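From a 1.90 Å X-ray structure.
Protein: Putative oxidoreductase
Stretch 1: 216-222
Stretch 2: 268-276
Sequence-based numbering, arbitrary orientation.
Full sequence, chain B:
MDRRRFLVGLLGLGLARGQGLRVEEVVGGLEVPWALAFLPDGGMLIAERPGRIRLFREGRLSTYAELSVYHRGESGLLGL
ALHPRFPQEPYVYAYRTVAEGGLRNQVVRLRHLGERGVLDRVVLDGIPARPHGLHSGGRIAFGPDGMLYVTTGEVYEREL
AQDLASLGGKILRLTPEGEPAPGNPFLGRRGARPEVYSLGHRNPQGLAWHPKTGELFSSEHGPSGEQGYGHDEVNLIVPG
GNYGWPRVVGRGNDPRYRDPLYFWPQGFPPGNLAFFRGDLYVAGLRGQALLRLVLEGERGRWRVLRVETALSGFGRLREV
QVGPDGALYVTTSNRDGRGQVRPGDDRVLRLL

Stretch 1, residues 216-222: LFSSEHG
Stretch 2, residues 268-276: FPPGNLAFF

The strand beginning at Leu216 and the strand 270-276 run nearly antiparallel: their N-to-C directions differ by 165° and their axes approach to 6.4 Å. The one hydrogen bond across the pair starts from a side chain, and the contact buries 449 Å², both sides summed. Phe217 and Ser219 (phi/psi -120/145 and -120/150) point CA-to-CB toward stretch 2, whereas Leu216 (-93/132, t/p), Ser218 (-138/155, t) and Glu220 (-157/151, p, t, chi3 65°) point away.

Phe268 (-134/76, t, 83°) makes no contact. The register places Pro269 CA (-53/114, C-gamma exo) 5.2 Å from His221 CA, the nearest CA pair; Pro269 CB reaches His221 CD2 at 3.8 Å. His221 (-74/135, m, chi2 72°) points sideways, its ring end nearer, with Pro270 CD over one face, 4.2 Å from His221 CD2; His221 CE1 lies 3.1 Å from Pro270 O. His221 NE2 is 3.2 Å from Pro270 O, but the angle is too poor for a hydrogen bond. Pro270 (-93/151, C-gamma endo) also packs its CG 3.6 Å from Glu220 O and 3.9 Å from Ser219 CB.

Gly271 (-98/-134) offers its carbonyl: Ser219 OG, in rotamer p, donates to Gly271 O at 2.7 Å, which satisfies a buried hydroxyl. Asn272 (-83/177, t, chi2 2°) points away, though its end comes nearer; Asn272 OD1 accepts a weak hydrogen bond from Leu273 N, 2.8 Å, 146°.

Leu273 (-141/160, chi1 38° (p), chi2 31°, between wells) points toward stretch 1. Leu273 CG lies 3.9 Å from Ser219 CB, CD1 3.9 Å from Phe217 O, and CD2 4.2 Å from Phe217 CB, so a branched apolar chain spans both inward residues.

Ala274 (-157/150) is out of reach. Phe275 (-87/128, chi1 -79°, chi2 -81°) directs its edge at the face of Phe217 (chi1 -71°, chi2 -105°): Phe275 CZ to Phe217 CD2 is 3.4 Å, centroids 5.0 Å apart, planes at 76°. Phe276 (-149/121, t, 67°) takes no part.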

# COMPACT_ATOMS: atom_id res chain seq x y z
N LEU B 216 10.27 -5.99 -15.87
CA LEU B 216 9.72 -4.78 -16.47
C LEU B 216 8.37 -5.04 -17.14
O LEU B 216 8.22 -6.00 -17.89
CB LEU B 216 10.69 -4.21 -17.51
CG LEU B 216 10.15 -3.04 -18.35
CD1 LEU B 216 9.82 -1.87 -17.44
CD2 LEU B 216 11.18 -2.64 -19.39
N PHE B 217 7.41 -4.19 -16.84
CA PHE B 217 6.07 -4.28 -17.42
C PHE B 217 5.83 -2.99 -18.17
O PHE B 217 6.28 -1.93 -17.75
CB PHE B 217 5.03 -4.44 -16.32
CG PHE B 217 5.05 -5.77 -15.65
CD1 PHE B 217 4.07 -6.72 -15.93
CD2 PHE B 217 6.06 -6.10 -14.75
CE1 PHE B 217 4.10 -7.98 -15.33
CE2 PHE B 217 6.10 -7.35 -14.15
CZ PHE B 217 5.12 -8.29 -14.44
N SER B 218 5.12 -3.09 -19.29
CA SER B 218 4.83 -1.92 -20.10
C SER B 218 3.39 -1.93 -20.59
O SER B 218 2.77 -2.99 -20.70
CB SER B 218 5.78 -1.89 -21.31
OG SER B 218 5.54 -0.78 -22.15
N SER B 219 2.86 -0.75 -20.87
CA SER B 219 1.50 -0.64 -21.37
C SER B 219 1.58 0.04 -22.73
O SER B 219 2.50 0.82 -22.97
CB SER B 219 0.64 0.22 -20.43
OG SER B 219 1.18 1.53 -20.32
N GLU B 220 0.64 -0.27 -23.61
CA GLU B 220 0.66 0.36 -24.92
C GLU B 220 -0.70 0.36 -25.59
O GLU B 220 -1.53 -0.52 -25.34
CB GLU B 220 1.71 -0.28 -25.83
CG GLU B 220 1.38 -1.65 -26.38
CD GLU B 220 2.48 -2.16 -27.30
OE1 GLU B 220 3.61 -2.38 -26.81
OE2 GLU B 220 2.23 -2.31 -28.52
N HIS B 221 -0.92 1.37 -26.43
CA HIS B 221 -2.18 1.51 -27.16
C HIS B 221 -2.27 0.50 -28.28
O HIS B 221 -1.32 0.29 -29.03
CB HIS B 221 -2.29 2.92 -27.75
CG HIS B 221 -2.23 4.02 -26.74
ND1 HIS B 221 -1.06 4.37 -26.10
CD2 HIS B 221 -3.18 4.85 -26.26
CE1 HIS B 221 -1.30 5.36 -25.26
NE2 HIS B 221 -2.58 5.67 -25.34
N GLY B 222 -3.44 -0.13 -28.39
CA GLY B 222 -3.66 -1.10 -29.45
C GLY B 222 -4.12 -0.36 -30.71
O GLY B 222 -4.11 0.86 -30.72
N PHE B 268 -8.96 -0.44 -24.12
CA PHE B 268 -8.73 0.40 -22.95
C PHE B 268 -7.41 1.15 -23.07
O PHE B 268 -6.42 0.79 -22.42
CB PHE B 268 -8.75 -0.45 -21.68
CG PHE B 268 -8.60 0.36 -20.41
CD1 PHE B 268 -9.71 0.97 -19.84
CD2 PHE B 268 -7.37 0.50 -19.81
CE1 PHE B 268 -9.58 1.71 -18.68
CE2 PHE B 268 -7.23 1.24 -18.65
CZ PHE B 268 -8.34 1.85 -18.08
N PRO B 269 -7.40 2.19 -23.89
CA PRO B 269 -6.17 2.93 -24.18
C PRO B 269 -5.47 3.40 -22.90
O PRO B 269 -6.01 4.24 -22.18
CB PRO B 269 -6.67 4.14 -24.97
CG PRO B 269 -7.91 3.66 -25.63
CD PRO B 269 -8.55 2.70 -24.66
N PRO B 270 -4.29 2.85 -22.64
CA PRO B 270 -3.59 3.11 -21.38
C PRO B 270 -2.58 4.25 -21.34
O PRO B 270 -1.96 4.60 -22.34
CB PRO B 270 -2.90 1.78 -21.11
CG PRO B 270 -2.43 1.42 -22.49
CD PRO B 270 -3.63 1.77 -23.38
N GLY B 271 -2.44 4.81 -20.14
CA GLY B 271 -1.45 5.83 -19.91
C GLY B 271 -0.33 5.02 -19.29
O GLY B 271 0.00 3.93 -19.77
N ASN B 272 0.25 5.51 -18.20
CA ASN B 272 1.33 4.78 -17.56
C ASN B 272 0.73 3.71 -16.64
O ASN B 272 -0.49 3.60 -16.51
CB ASN B 272 2.21 5.74 -16.75
CG ASN B 272 3.61 5.19 -16.50
OD1 ASN B 272 3.95 4.11 -16.97
ND2 ASN B 272 4.42 5.95 -15.77
N LEU B 273 1.59 2.91 -16.02
CA LEU B 273 1.13 1.89 -15.08
C LEU B 273 2.12 1.85 -13.93
O LEU B 273 3.25 2.31 -14.07
CB LEU B 273 1.02 0.51 -15.74
CG LEU B 273 2.01 -0.02 -16.79
CD1 LEU B 273 3.41 0.51 -16.58
CD2 LEU B 273 1.99 -1.55 -16.73
N ALA B 274 1.70 1.32 -12.79
CA ALA B 274 2.59 1.26 -11.64
C ALA B 274 2.18 0.18 -10.65
O ALA B 274 1.00 -0.15 -10.53
CB ALA B 274 2.61 2.61 -10.93
N PHE B 275 3.16 -0.37 -9.95
CA PHE B 275 2.90 -1.39 -8.94
C PHE B 275 2.61 -0.66 -7.64
O PHE B 275 3.37 0.21 -7.22
CB PHE B 275 4.10 -2.33 -8.81
CG PHE B 275 4.17 -3.36 -9.91
CD1 PHE B 275 3.40 -4.52 -9.84
CD2 PHE B 275 4.97 -3.16 -11.03
CE1 PHE B 275 3.42 -5.46 -10.87
CE2 PHE B 275 5.00 -4.09 -12.06
CZ PHE B 275 4.22 -5.24 -11.98
N PHE B 276 1.49 -1.01 -7.02
CA PHE B 276 1.05 -0.36 -5.79
C PHE B 276 0.29 -1.39 -4.96
O PHE B 276 -0.70 -1.96 -5.41
CB PHE B 276 0.13 0.81 -6.17
CG PHE B 276 -0.39 1.60 -5.01
CD1 PHE B 276 0.46 2.36 -4.21
CD2 PHE B 276 -1.76 1.63 -4.74
CE1 PHE B 276 -0.05 3.14 -3.17
CE2 PHE B 276 -2.28 2.41 -3.71
CZ PHE B 276 -1.42 3.17 -2.92